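Local coordinates for protein cycloalternan-forming enzyme (Listeria monocytogenes serovar 1/2a, PDB 5F7U) that is a multidomain carbohydrate-active enzyme of glycoside hydrolase family 31, built round a TIM barrel with several beta-rich domains, and binds glycans, at residues L644-T649 with A787-L792; A648-A653 with Q692-T697; H9-D14 with T23-R28. The protein carries 1 engineered substitution. All blocks are in the same frame, centred on the assembly; numbering follows the deposited sequence.

How the contacts relate
Contacts 1 and 2 are neighbours, their centres about 9 Å apart, and both use helix 642-653 of the family 31 TIM barrel. Contact 2 packs that helix on helix 687-700, while contact 1 ties it to the 787-792 loop of the family 31 C-terminal domain. They touch directly: the phenol OH of Tyr694 in contact 2 lies 2.7 Å from Asp790 O in contact 1, a probable hydrogen bond. Contact 3, in the N-terminal domain, is remote, its centre about 51 Å from either. Glucose units are bound near both ends of this arrangement, about 6 Å from the side chain of Thr791 and about 5 Å from that of Thr23.

Contact 1 (L644-T649 with A787-L792); sequences LYKRAT and ADVDTL
The helical segment 644-649 faces a type I beta turn running from Asp788 to Thr791, with the backbones nearest at Lys646 and Asp790, whose CA atoms lie 6.5 Å apart. Arg647, its chain bent at chi2 (-58°), reaches the backbone carbonyls of the loop rather than a carboxylate. Its NH2 gives a nearly straight bond (171°) to Ala787 O at 2.9 Å, in the guanidinium plane but from above the plane of the carbonyl; Gln756 O is a further acceptor for NH2. NH1 makes a weak, strongly bent bond to Asp788 O, also 2.9 Å long. The CA of Val789 sits over the centre of one guanidinium face. Lys646, extended beyond CG, runs alongside Asp790 and ends in a salt bridge, NZ meeting the syn lone pair of Asp790 OD1 at 2.8 Å. Val789 crosses the lysine chain at about a right angle, its CG2 lying 3.8 Å from Lys646 CD. A water donates to both Lys646 O and Val789 O. Asp788 OD1 accepts from Asp790 N, an Asx turn, and separately from Thr791 OG1. Thr690 bonds Asp790 OD1, and Thr686 bonds Lys646 NZ. The contact joins TIM-barrel helix 642-653, beside helix 687-700, to the loop between strands 781-786 and 794-797 of the family 31 C-terminal domain.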
ATOM      1  N   LEU A 644      12.430 -13.982 -13.099  1.00 14.61           N
ATOM      2  CA  LEU A 644      11.396 -13.037 -12.644  1.00 13.90           C
ATOM      3  C   LEU A 644      10.373 -13.744 -11.757  1.00 13.66           C
ATOM      4  O   LEU A 644       9.974 -13.202 -10.719  1.00 13.67           O
ATOM      5  CB  LEU A 644      10.682 -12.345 -13.818  1.00 13.76           C
ATOM      6  CG  LEU A 644       9.517 -11.411 -13.422  1.00 13.22           C
ATOM      7  CD1 LEU A 644       9.930 -10.254 -12.492  1.00 13.02           C
ATOM      8  CD2 LEU A 644       8.869 -10.829 -14.660  1.00 13.44           C
ATOM      9  N   TYR A 645       9.939 -14.932 -12.179  1.00 13.92           N
ATOM     10  CA  TYR A 645       8.922 -15.647 -11.426  1.00 13.66           C
ATOM     11  C   TYR A 645       9.412 -15.895  -9.982  1.00 13.60           C
ATOM     12  O   TYR A 645       8.657 -15.684  -9.033  1.00 13.39           O
ATOM     13  CB  TYR A 645       8.519 -16.945 -12.124  1.00 13.88           C
ATOM     14  CG  TYR A 645       7.277 -17.550 -11.502  1.00 13.65           C
ATOM     15  CD1 TYR A 645       6.007 -17.127 -11.906  1.00 13.56           C
ATOM     16  CD2 TYR A 645       7.375 -18.519 -10.484  1.00 13.70           C
ATOM     17  CE1 TYR A 645       4.870 -17.657 -11.337  1.00 13.61           C
ATOM     18  CE2 TYR A 645       6.232 -19.047  -9.903  1.00 13.77           C
ATOM     19  CZ  TYR A 645       4.988 -18.605 -10.331  1.00 13.75           C
ATOM     20  OH  TYR A 645       3.841 -19.124  -9.773  1.00 13.75           O
ATOM     21  N   LYS A 646      10.668 -16.319  -9.840  1.00 13.89           N
ATOM     22  CA  LYS A 646      11.248 -16.632  -8.525  1.00 14.17           C
ATOM     23  C   LYS A 646      11.416 -15.379  -7.664  1.00 13.96           C
ATOM     24  O   LYS A 646      11.110 -15.391  -6.457  1.00 13.94           O
ATOM     25  CB  LYS A 646      12.597 -17.364  -8.687  1.00 14.55           C
ATOM     26  CG  LYS A 646      12.451 -18.812  -9.113  1.00 15.23           C
ATOM     27  CD  LYS A 646      13.828 -19.454  -9.150  1.00 15.91           C
ATOM     28  CE  LYS A 646      13.759 -20.967  -9.348  1.00 16.48           C
ATOM     29  NZ  LYS A 646      15.165 -21.475  -9.288  1.00 17.54           N
ATOM     30  N   ARG A 647      11.871 -14.286  -8.283  1.00 13.85           N
ATOM     31  CA  ARG A 647      12.053 -13.012  -7.564  1.00 13.50           C
ATOM     32  C   ARG A 647      10.730 -12.449  -7.082  1.00 13.33           C
ATOM     33  O   ARG A 647      10.629 -11.982  -5.941  1.00 13.13           O
ATOM     34  CB  ARG A 647      12.794 -11.979  -8.430  1.00 13.41           C
ATOM     35  CG  ARG A 647      14.230 -12.346  -8.788  1.00 13.65           C
ATOM     36  CD  ARG A 647      15.077 -12.564  -7.533  1.00 13.85           C
ATOM     37  NE  ARG A 647      16.516 -12.549  -7.786  1.00 14.09           N
ATOM     38  CZ  ARG A 647      17.426 -12.920  -6.897  1.00 14.49           C
ATOM     39  NH1 ARG A 647      17.049 -13.288  -5.667  1.00 14.45           N
ATOM     40  NH2 ARG A 647      18.705 -12.882  -7.227  1.00 14.74           N
ATOM     41  N   ALA A 648       9.722 -12.516  -7.950  1.00 13.21           N
ATOM     42  CA  ALA A 648       8.384 -12.034  -7.654  1.00 13.37           C
ATOM     43  C   ALA A 648       7.723 -12.891  -6.570  1.00 13.65           C
ATOM     44  O   ALA A 648       7.102 -12.343  -5.660  1.00 13.61           O
ATOM     45  CB  ALA A 648       7.545 -12.033  -8.918  1.00 13.65           C
ATOM     46  N   THR A 649       7.880 -14.211  -6.671  1.00 14.01           N
ATOM     47  CA  THR A 649       7.359 -15.148  -5.670  1.00 14.55           C
ATOM     48  C   THR A 649       7.842 -14.774  -4.272  1.00 14.37           C
ATOM     49  O   THR A 649       7.032 -14.686  -3.347  1.00 13.96           O
ATOM     50  CB  THR A 649       7.802 -16.583  -5.983  1.00 15.49           C
ATOM     51  OG1 THR A 649       7.159 -17.029  -7.173  1.00 15.89           O
ATOM     52  CG2 THR A 649       7.497 -17.546  -4.830  1.00 16.20           C
ATOM     53  N   ALA A 787      22.548 -12.834  -2.926  1.00 16.66           N
ATOM     54  CA  ALA A 787      21.273 -13.537  -3.037  1.00 16.27           C
ATOM     55  C   ALA A 787      21.146 -14.149  -4.420  1.00 16.51           C
ATOM     56  O   ALA A 787      20.876 -13.445  -5.417  1.00 16.33           O
ATOM     57  CB  ALA A 787      20.117 -12.579  -2.764  1.00 16.16           C
ATOM     58  N   ASP A 788      21.338 -15.462  -4.496  1.00 16.71           N
ATOM     59  CA  ASP A 788      21.065 -16.155  -5.750  1.00 17.18           C
ATOM     60  C   ASP A 788      19.568 -16.107  -6.001  1.00 16.64           C
ATOM     61  O   ASP A 788      18.815 -15.561  -5.177  1.00 16.00           O
ATOM     62  CB  ASP A 788      21.618 -17.596  -5.745  1.00 18.54           C
ATOM     63  CG  ASP A 788      20.883 -18.538  -4.780  1.00 19.22           C
ATOM     64  OD1 ASP A 788      19.703 -18.332  -4.401  1.00 18.96           O
ATOM     65  OD2 ASP A 788      21.514 -19.550  -4.412  1.00 20.58           O
ATOM     66  N   VAL A 789      19.136 -16.666  -7.123  1.00 16.77           N
ATOM     67  CA  VAL A 789      17.741 -16.525  -7.592  1.00 16.68           C
ATOM     68  C   VAL A 789      16.693 -17.094  -6.619  1.00 16.54           C
ATOM     69  O   VAL A 789      15.530 -16.693  -6.659  1.00 15.93           O
ATOM     70  CB  VAL A 789      17.587 -17.086  -9.042  1.00 17.23           C
ATOM     71  CG1 VAL A 789      17.710 -18.608  -9.077  1.00 17.57           C
ATOM     72  CG2 VAL A 789      16.279 -16.650  -9.683  1.00 17.67           C
ATOM     73  N   ASP A 790      17.124 -17.983  -5.721  1.00 16.75           N
ATOM     74  CA  ASP A 790      16.223 -18.612  -4.768  1.00 16.89           C
ATOM     75  C   ASP A 790      16.185 -17.935  -3.410  1.00 16.71           C
ATOM     76  O   ASP A 790      15.424 -18.360  -2.539  1.00 16.96           O
ATOM     77  CB  ASP A 790      16.628 -20.081  -4.597  1.00 18.05           C
ATOM     78  CG  ASP A 790      16.657 -20.815  -5.894  1.00 19.13           C
ATOM     79  OD1 ASP A 790      15.662 -20.720  -6.634  1.00 19.18           O
ATOM     80  OD2 ASP A 790      17.672 -21.516  -6.175  1.00 20.51           O
ATOM     81  N   THR A 791      16.972 -16.869  -3.253  1.00 15.99           N
ATOM     82  CA  THR A 791      17.288 -16.265  -1.948  1.00 15.96           C
ATOM     83  C   THR A 791      16.686 -14.871  -1.805  1.00 15.34           C
ATOM     84  O   THR A 791      16.779 -14.044  -2.724  1.00 15.49           O
ATOM     85  CB  THR A 791      18.827 -16.210  -1.785  1.00 16.02           C
ATOM     86  OG1 THR A 791      19.338 -17.551  -1.815  1.00 16.96           O
ATOM     87  CG2 THR A 791      19.270 -15.517  -0.486  1.00 16.09           C
ATOM     88  N   LEU A 792      16.108 -14.611  -0.634  1.00 14.80           N
ATOM     89  CA  LEU A 792      15.532 -13.295  -0.325  1.00 14.18           C
ATOM     90  C   LEU A 792      16.119 -12.787   0.993  1.00 13.83           C
ATOM     91  O   LEU A 792      15.886 -13.413   2.017  1.00 14.07           O
ATOM     92  CB  LEU A 792      13.998 -13.432  -0.171  1.00 14.18           C
ATOM     93  CG  LEU A 792      13.191 -12.192   0.235  1.00 14.12           C
ATOM     94  CD1 LEU A 792      13.087 -11.223  -0.931  1.00 14.20           C
ATOM     95  CD2 LEU A 792      11.797 -12.601   0.653  1.00 14.44           C
TER
HETATM   96  O   HOH W   1      13.615 -15.887  -4.990  1.00 15.12           O
HETATM   97  O   HOH W   2      17.161 -23.732  -7.737  1.00 33.65           O

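Contact 2 (A648-A653 with Q692-T697); sequences ATAMAA and QKYLYT
Tyr694 lays one face of its ring over Ala650, in a helix-helix contact within the TIM barrel of this family 31 enzyme. The CB of Ala650 stands 3.7 Å from the ring centroid and only 8° off the ring normal, a CH-pi contact centred on the face. Ala650 CA also meets the same side of the ring near its root, 3.8 Å from Tyr694 CG, so the phenol lies along the alanine rather than pointing at it. Two further side chains flank the root of the tyrosine: the methyl CG2 of Thr649 approaches Tyr694 CB at 3.9 Å, obliquely to the ring, and Ala653 CB lies one helical turn further on. The small alanines let the helices approach closely: the short segments run parallel, 2° apart, with axes 8.8 Å from each other. No hydrogen bond crosses between them, and the contact is buried. With CG anti to its carbonyl carbon (chi1 -73°), the tyrosine directs its ring along Ala650, and its hydroxyl is held beyond the pair by a hydrogen bond with Asp790 O, an oxygen that Lys693 NZ also reaches. Farther out, Ala652 and Ala653 rest on Met658 of barrel strand 657-660, while Trp630 of strand 628-631 meets Ala648, Met651 and Ala652. At the C-terminal end of the interface, Ala653 CB packs against Tyr694 CB at 3.7 Å and Tyr694 O at 3.4 Å.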
ATOM      1  N   ALA A 648       9.722 -12.516  -7.950  1.00 13.21           N
ATOM      2  CA  ALA A 648       8.384 -12.034  -7.654  1.00 13.37           C
ATOM      3  C   ALA A 648       7.723 -12.891  -6.570  1.00 13.65           C
ATOM      4  O   ALA A 648       7.102 -12.343  -5.660  1.00 13.61           O
ATOM      5  CB  ALA A 648       7.545 -12.033  -8.918  1.00 13.65           C
ATOM      6  N   THR A 649       7.880 -14.211  -6.671  1.00 14.01           N
ATOM      7  CA  THR A 649       7.359 -15.148  -5.670  1.00 14.55           C
ATOM      8  C   THR A 649       7.842 -14.774  -4.272  1.00 14.37           C
ATOM      9  O   THR A 649       7.032 -14.686  -3.347  1.00 13.96           O
ATOM     10  CB  THR A 649       7.802 -16.583  -5.983  1.00 15.49           C
ATOM     11  OG1 THR A 649       7.159 -17.029  -7.173  1.00 15.89           O
ATOM     12  CG2 THR A 649       7.497 -17.546  -4.830  1.00 16.20           C
ATOM     13  N   ALA A 650       9.147 -14.552  -4.130  1.00 14.58           N
ATOM     14  CA  ALA A 650       9.751 -14.279  -2.828  1.00 14.74           C
ATOM     15  C   ALA A 650       9.181 -12.984  -2.238  1.00 14.60           C
ATOM     16  O   ALA A 650       8.800 -12.938  -1.058  1.00 14.22           O
ATOM     17  CB  ALA A 650      11.259 -14.167  -2.969  1.00 15.08           C
ATOM     18  N   MET A 651       9.136 -11.936  -3.058  1.00 14.54           N
ATOM     19  CA  MET A 651       8.591 -10.662  -2.589  1.00 14.68           C
ATOM     20  C   MET A 651       7.097 -10.829  -2.235  1.00 14.23           C
ATOM     21  O   MET A 651       6.667 -10.362  -1.188  1.00 14.14           O
ATOM     22  CB  MET A 651       8.832  -9.541  -3.599  1.00 15.43           C
ATOM     23  CG  MET A 651       8.251  -8.184  -3.182  1.00 15.93           C
ATOM     24  SD  MET A 651       6.522  -8.027  -3.690  1.00 18.08           S
ATOM     25  CE  MET A 651       6.027  -6.580  -2.770  1.00 18.14           C
ATOM     26  N   ALA A 652       6.342 -11.516  -3.096  1.00 13.53           N
ATOM     27  CA  ALA A 652       4.890 -11.653  -2.916  1.00 13.10           C
ATOM     28  C   ALA A 652       4.544 -12.372  -1.621  1.00 13.07           C
ATOM     29  O   ALA A 652       3.569 -12.009  -0.930  1.00 13.12           O
ATOM     30  CB  ALA A 652       4.259 -12.377  -4.106  1.00 13.03           C
ATOM     31  N   ALA A 653       5.350 -13.380  -1.279  1.00 12.82           N
ATOM     32  CA  ALA A 653       5.147 -14.144  -0.047  1.00 13.08           C
ATOM     33  C   ALA A 653       5.413 -13.266   1.184  1.00 13.12           C
ATOM     34  O   ALA A 653       4.903 -13.558   2.265  1.00 13.14           O
ATOM     35  CB  ALA A 653       6.048 -15.375  -0.037  1.00 13.41           C
ATOM     36  N   GLN A 692       7.307 -23.228  -3.212  1.00 16.67           N
ATOM     37  CA  GLN A 692       6.931 -23.900  -1.965  1.00 17.46           C
ATOM     38  C   GLN A 692       7.661 -23.313  -0.765  1.00 17.75           C
ATOM     39  O   GLN A 692       7.034 -23.043   0.266  1.00 17.53           O
ATOM     40  CB  GLN A 692       7.215 -25.398  -2.067  1.00 18.00           C
ATOM     41  CG  GLN A 692       6.263 -26.139  -2.996  1.00 18.35           C
ATOM     42  CD  GLN A 692       6.727 -27.552  -3.283  1.00 18.90           C
ATOM     43  OE1 GLN A 692       7.893 -27.883  -3.088  1.00 19.50           O
ATOM     44  NE2 GLN A 692       5.806 -28.410  -3.747  1.00 19.39           N
ATOM     45  N   LYS A 693       8.966 -23.072  -0.898  1.00 18.13           N
ATOM     46  CA  LYS A 693       9.738 -22.496   0.212  1.00 18.62           C
ATOM     47  C   LYS A 693       9.089 -21.197   0.672  1.00 17.57           C
ATOM     48  O   LYS A 693       8.861 -21.006   1.862  1.00 17.24           O
ATOM     49  CB  LYS A 693      11.195 -22.268  -0.171  1.00 20.07           C
ATOM     50  CG  LYS A 693      12.010 -21.573   0.925  1.00 22.01           C
ATOM     51  CD  LYS A 693      13.513 -21.551   0.654  1.00 24.12           C
ATOM     52  CE  LYS A 693      13.900 -20.450  -0.332  1.00 25.12           C
ATOM     53  NZ  LYS A 693      15.371 -20.159  -0.314  1.00 27.43           N
ATOM     54  N   TYR A 694       8.805 -20.306  -0.275  1.00 15.72           N
ATOM     55  CA  TYR A 694       8.238 -19.002   0.074  1.00 15.17           C
ATOM     56  C   TYR A 694       6.794 -19.067   0.555  1.00 14.71           C
ATOM     57  O   TYR A 694       6.455 -18.415   1.540  1.00 14.22           O
ATOM     58  CB  TYR A 694       8.457 -17.980  -1.055  1.00 15.41           C
ATOM     59  CG  TYR A 694       9.901 -17.607  -1.060  1.00 15.89           C
ATOM     60  CD1 TYR A 694      10.434 -16.841  -0.022  1.00 16.13           C
ATOM     61  CD2 TYR A 694      10.767 -18.112  -2.028  1.00 16.78           C
ATOM     62  CE1 TYR A 694      11.791 -16.561   0.040  1.00 16.61           C
ATOM     63  CE2 TYR A 694      12.138 -17.832  -1.982  1.00 17.09           C
ATOM     64  CZ  TYR A 694      12.633 -17.060  -0.947  1.00 17.06           C
ATOM     65  OH  TYR A 694      13.986 -16.783  -0.886  1.00 17.99           O
ATOM     66  N   LEU A 695       5.954 -19.853  -0.118  1.00 14.72           N
ATOM     67  CA  LEU A 695       4.589 -20.031   0.365  1.00 14.91           C
ATOM     68  C   LEU A 695       4.565 -20.655   1.772  1.00 14.59           C
ATOM     69  O   LEU A 695       3.807 -20.205   2.639  1.00 14.52           O
ATOM     70  CB  LEU A 695       3.738 -20.858  -0.598  1.00 15.66           C
ATOM     71  CG  LEU A 695       2.304 -21.160  -0.124  1.00 16.66           C
ATOM     72  CD1 LEU A 695       1.513 -19.894   0.218  1.00 16.41           C
ATOM     73  CD2 LEU A 695       1.568 -22.020  -1.140  1.00 17.50           C
ATOM     74  N   TYR A 696       5.375 -21.693   1.994  1.00 14.51           N
ATOM     75  CA  TYR A 696       5.402 -22.323   3.329  1.00 14.54           C
ATOM     76  C   TYR A 696       5.934 -21.361   4.375  1.00 14.06           C
ATOM     77  O   TYR A 696       5.411 -21.309   5.493  1.00 14.19           O
ATOM     78  CB  TYR A 696       6.201 -23.633   3.356  1.00 14.91           C
ATOM     79  CG  TYR A 696       5.773 -24.700   2.353  1.00 15.28           C
ATOM     80  CD1 TYR A 696       4.489 -24.704   1.770  1.00 15.39           C
ATOM     81  CD2 TYR A 696       6.648 -25.743   2.034  1.00 15.87           C
ATOM     82  CE1 TYR A 696       4.115 -25.688   0.851  1.00 15.81           C
ATOM     83  CE2 TYR A 696       6.289 -26.730   1.125  1.00 16.17           C
ATOM     84  CZ  TYR A 696       5.028 -26.695   0.539  1.00 16.40           C
ATOM     85  OH  TYR A 696       4.704 -27.680  -0.358  1.00 17.06           O
ATOM     86  N   THR A 697       6.952 -20.582   4.013  1.00 13.97           N
ATOM     87  CA  THR A 697       7.450 -19.543   4.925  1.00 13.82           C
ATOM     88  C   THR A 697       6.336 -18.570   5.321  1.00 13.53           C
ATOM     89  O   THR A 697       6.191 -18.230   6.516  1.00 13.21           O
ATOM     90  CB  THR A 697       8.696 -18.800   4.365  1.00 13.80           C
ATOM     91  OG1 THR A 697       9.750 -19.755   4.209  1.00 14.54           O
ATOM     92  CG2 THR A 697       9.179 -17.740   5.342  1.00 13.73           C
TER

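Contact 3 (H9-D14 with T23-R28); sequences HSPYGD and TERSPR
Two backbone hydrogen bonds pin the type I turn of Ser10-Gly13 against residues 23-25: Ser10 N to Thr23 O at 2.9 Å, and Arg25 N to Pro11 O, on a lone pair of that carbonyl. Strand 25-26 pairs antiparallel with strand 36-43, as does strand 6-8, which leads into 9-14. Packing is tight around Pro11, whose CB sits over one face of the Arg25 guanidinium, toward its rim, 3.3 Å from NH2. Arg25, bent at chi3 (73°), grips Arg28 O with both NE and NH1, while Tyr94 binds its NH2 and also His9 NE2. The Tyr12 ring lies beside Arg25, nearly perpendicular to the guanidinium (84°), and its CD1 touches Arg28 CB at 3.7 Å. Water fringes the contact at separate, looser margins: between Ser10 O and Thr23 OG1, at Tyr12 OH and (weakly) Arg28 O, and between Asp14 N (weakly) and Glu24 OE2. Glu24 runs alongside Gly13, its OE2 3.4 Å from Gly13 CA, and accepts from Gln21 N. Arg28 NE and NH2 both hold Glu24 OE1, a salt bridge within 23-28. Their charges probably offset each other, favouring the ionised carboxylate, whereas Arg25 is held by neutral acceptors.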
ATOM      1  N   HIS A   9     -21.587  20.958 -30.602  1.00 14.70           N
ATOM      2  CA  HIS A   9     -20.546  21.507 -29.743  1.00 14.53           C
ATOM      3  C   HIS A   9     -20.970  21.168 -28.314  1.00 14.84           C
ATOM      4  O   HIS A   9     -22.159  21.193 -28.005  1.00 15.68           O
ATOM      5  CB  HIS A   9     -20.400  23.034 -29.938  1.00 14.21           C
ATOM      6  CG  HIS A   9     -19.619  23.721 -28.850  1.00 13.80           C
ATOM      7  ND1 HIS A   9     -18.240  23.738 -28.811  1.00 13.70           N
ATOM      8  CD2 HIS A   9     -20.033  24.405 -27.757  1.00 14.12           C
ATOM      9  CE1 HIS A   9     -17.837  24.399 -27.739  1.00 13.64           C
ATOM     10  NE2 HIS A   9     -18.910  24.813 -27.080  1.00 13.73           N
ATOM     11  N   SER A  10     -19.999  20.797 -27.479  1.00 15.06           N
ATOM     12  CA  SER A  10     -20.272  20.515 -26.074  1.00 15.55           C
ATOM     13  C   SER A  10     -19.020  20.945 -25.318  1.00 15.07           C
ATOM     14  O   SER A  10     -17.984  20.298 -25.456  1.00 15.08           O
ATOM     15  CB  SER A  10     -20.562  19.024 -25.863  1.00 16.64           C
ATOM     16  OG  SER A  10     -21.129  18.816 -24.570  1.00 18.54           O
ATOM     17  N   PRO A  11     -19.112  22.032 -24.530  1.00 14.86           N
ATOM     18  CA  PRO A  11     -17.893  22.742 -24.105  1.00 14.73           C
ATOM     19  C   PRO A  11     -16.906  21.926 -23.271  1.00 14.55           C
ATOM     20  O   PRO A  11     -15.708  22.148 -23.373  1.00 14.37           O
ATOM     21  CB  PRO A  11     -18.439  23.921 -23.278  1.00 14.92           C
ATOM     22  CG  PRO A  11     -19.835  23.554 -22.919  1.00 15.40           C
ATOM     23  CD  PRO A  11     -20.325  22.748 -24.097  1.00 15.45           C
ATOM     24  N   TYR A  12     -17.404  21.008 -22.450  1.00 15.30           N
ATOM     25  CA  TYR A  12     -16.505  20.220 -21.606  1.00 15.73           C
ATOM     26  C   TYR A  12     -16.159  18.838 -22.140  1.00 15.92           C
ATOM     27  O   TYR A  12     -15.314  18.165 -21.536  1.00 16.11           O
ATOM     28  CB  TYR A  12     -17.061  20.105 -20.186  1.00 16.69           C
ATOM     29  CG  TYR A  12     -17.436  21.440 -19.588  1.00 17.49           C
ATOM     30  CD1 TYR A  12     -16.448  22.381 -19.196  1.00 18.38           C
ATOM     31  CD2 TYR A  12     -18.771  21.771 -19.404  1.00 18.62           C
ATOM     32  CE1 TYR A  12     -16.818  23.618 -18.645  1.00 18.71           C
ATOM     33  CE2 TYR A  12     -19.146  22.987 -18.854  1.00 19.22           C
ATOM     34  CZ  TYR A  12     -18.172  23.896 -18.481  1.00 19.38           C
ATOM     35  OH  TYR A  12     -18.606  25.090 -17.926  1.00 20.47           O
ATOM     36  N   GLY A  13     -16.820  18.401 -23.225  1.00 15.52           N
ATOM     37  CA  GLY A  13     -16.633  17.037 -23.747  1.00 15.57           C
ATOM     38  C   GLY A  13     -16.992  16.022 -22.675  1.00 16.43           C
ATOM     39  O   GLY A  13     -18.032  16.148 -22.026  1.00 16.67           O
ATOM     40  N   ASP A  14     -16.122  15.033 -22.472  1.00 16.41           N
ATOM     41  CA  ASP A  14     -16.304  14.093 -21.375  1.00 17.45           C
ATOM     42  C   ASP A  14     -15.647  14.581 -20.080  1.00 17.30           C
ATOM     43  O   ASP A  14     -15.604  13.840 -19.092  1.00 17.64           O
ATOM     44  CB  ASP A  14     -15.759  12.715 -21.770  1.00 18.78           C
ATOM     45  CG  ASP A  14     -16.558  12.073 -22.879  1.00 19.65           C
ATOM     46  OD1 ASP A  14     -17.804  12.142 -22.848  1.00 20.72           O
ATOM     47  OD2 ASP A  14     -15.947  11.485 -23.794  1.00 20.61           O
ATOM     48  N   THR A  23     -14.789  18.772 -30.035  1.00 13.35           N
ATOM     49  CA  THR A  23     -15.877  19.759 -30.127  1.00 13.31           C
ATOM     50  C   THR A  23     -16.093  20.494 -28.803  1.00 13.01           C
ATOM     51  O   THR A  23     -17.231  20.864 -28.447  1.00 12.53           O
ATOM     52  CB  THR A  23     -17.187  19.102 -30.577  1.00 13.88           C
ATOM     53  OG1 THR A  23     -17.497  17.997 -29.707  1.00 14.69           O
ATOM     54  CG2 THR A  23     -17.065  18.620 -32.045  1.00 14.13           C
ATOM     55  N   GLU A  24     -14.986  20.737 -28.105  1.00 12.75           N
ATOM     56  CA  GLU A  24     -14.995  21.376 -26.771  1.00 13.08           C
ATOM     57  C   GLU A  24     -14.699  22.870 -26.864  1.00 13.02           C
ATOM     58  O   GLU A  24     -14.319  23.388 -27.926  1.00 13.30           O
ATOM     59  CB  GLU A  24     -13.936  20.738 -25.873  1.00 13.33           C
ATOM     60  CG  GLU A  24     -14.194  19.275 -25.536  1.00 13.55           C
ATOM     61  CD  GLU A  24     -13.299  18.746 -24.417  1.00 14.17           C
ATOM     62  OE1 GLU A  24     -12.620  19.559 -23.724  1.00 14.72           O
ATOM     63  OE2 GLU A  24     -13.294  17.509 -24.224  1.00 14.41           O
ATOM     64  N   ARG A  25     -14.867  23.553 -25.735  1.00 13.11           N
ATOM     65  CA  ARG A  25     -14.410  24.926 -25.568  1.00 13.70           C
ATOM     66  C   ARG A  25     -13.025  24.901 -24.930  1.00 14.09           C
ATOM     67  O   ARG A  25     -12.770  24.094 -24.031  1.00 14.43           O
ATOM     68  CB  ARG A  25     -15.376  25.667 -24.660  1.00 13.69           C
ATOM     69  CG  ARG A  25     -14.891  27.042 -24.216  1.00 14.07           C
ATOM     70  CD  ARG A  25     -16.014  27.745 -23.482  1.00 14.36           C
ATOM     71  NE  ARG A  25     -16.246  27.178 -22.141  1.00 14.20           N
ATOM     72  CZ  ARG A  25     -17.449  26.937 -21.633  1.00 14.09           C
ATOM     73  NH1 ARG A  25     -17.551  26.514 -20.385  1.00 14.46           N
ATOM     74  NH2 ARG A  25     -18.552  27.104 -22.370  1.00 14.12           N
ATOM     75  N   SER A  26     -12.137  25.772 -25.389  1.00 14.44           N
ATOM     76  CA  SER A  26     -10.789  25.840 -24.812  1.00 15.80           C
ATOM     77  C   SER A  26     -10.417  27.295 -24.518  1.00 16.18           C
ATOM     78  O   SER A  26     -10.530  28.131 -25.424  1.00 16.55           O
ATOM     79  CB  SER A  26      -9.761  25.188 -25.745  1.00 16.74           C
ATOM     80  OG  SER A  26      -8.463  25.231 -25.148  1.00 18.99           O
ATOM     81  N   PRO A  27     -10.031  27.630 -23.272  1.00 16.26           N
ATOM     82  CA  PRO A  27     -10.082  26.751 -22.094  1.00 16.27           C
ATOM     83  C   PRO A  27     -11.504  26.375 -21.714  1.00 15.57           C
ATOM     84  O   PRO A  27     -12.444  27.118 -22.007  1.00 15.57           O
ATOM     85  CB  PRO A  27      -9.500  27.616 -20.971  1.00 17.02           C
ATOM     86  CG  PRO A  27      -9.094  28.916 -21.582  1.00 17.69           C
ATOM     87  CD  PRO A  27      -9.808  29.036 -22.900  1.00 17.36           C
ATOM     88  N   ARG A  28     -11.671  25.244 -21.026  1.00 15.69           N
ATOM     89  CA  ARG A  28     -13.009  24.845 -20.562  1.00 15.54           C
ATOM     90  C   ARG A  28     -13.625  25.913 -19.650  1.00 16.01           C
ATOM     91  O   ARG A  28     -14.799  26.247 -19.796  1.00 16.18           O
ATOM     92  CB  ARG A  28     -12.938  23.493 -19.837  1.00 15.97           C
ATOM     93  CG  ARG A  28     -12.694  22.330 -20.802  1.00 15.49           C
ATOM     94  CD  ARG A  28     -12.548  21.034 -20.017  1.00 16.07           C
ATOM     95  NE  ARG A  28     -12.256  19.902 -20.897  1.00 16.07           N
ATOM     96  CZ  ARG A  28     -11.673  18.765 -20.513  1.00 16.42           C
ATOM     97  NH1 ARG A  28     -11.259  18.590 -19.246  1.00 16.78           N
ATOM     98  NH2 ARG A  28     -11.496  17.793 -21.416  1.00 15.66           N
TER
HETATM   99  O   HOH W   3     -17.243  18.102 -26.974  1.00 16.54           O
HETATM  100  O   HOH W   4     -20.599  26.303 -20.342  1.00 15.79           O
HETATM  101  O   HOH W   5     -17.150  27.130 -17.591  1.00 31.90           O
HETATM  102  O   HOH W   6     -13.241  15.186 -22.640  1.00 15.90           O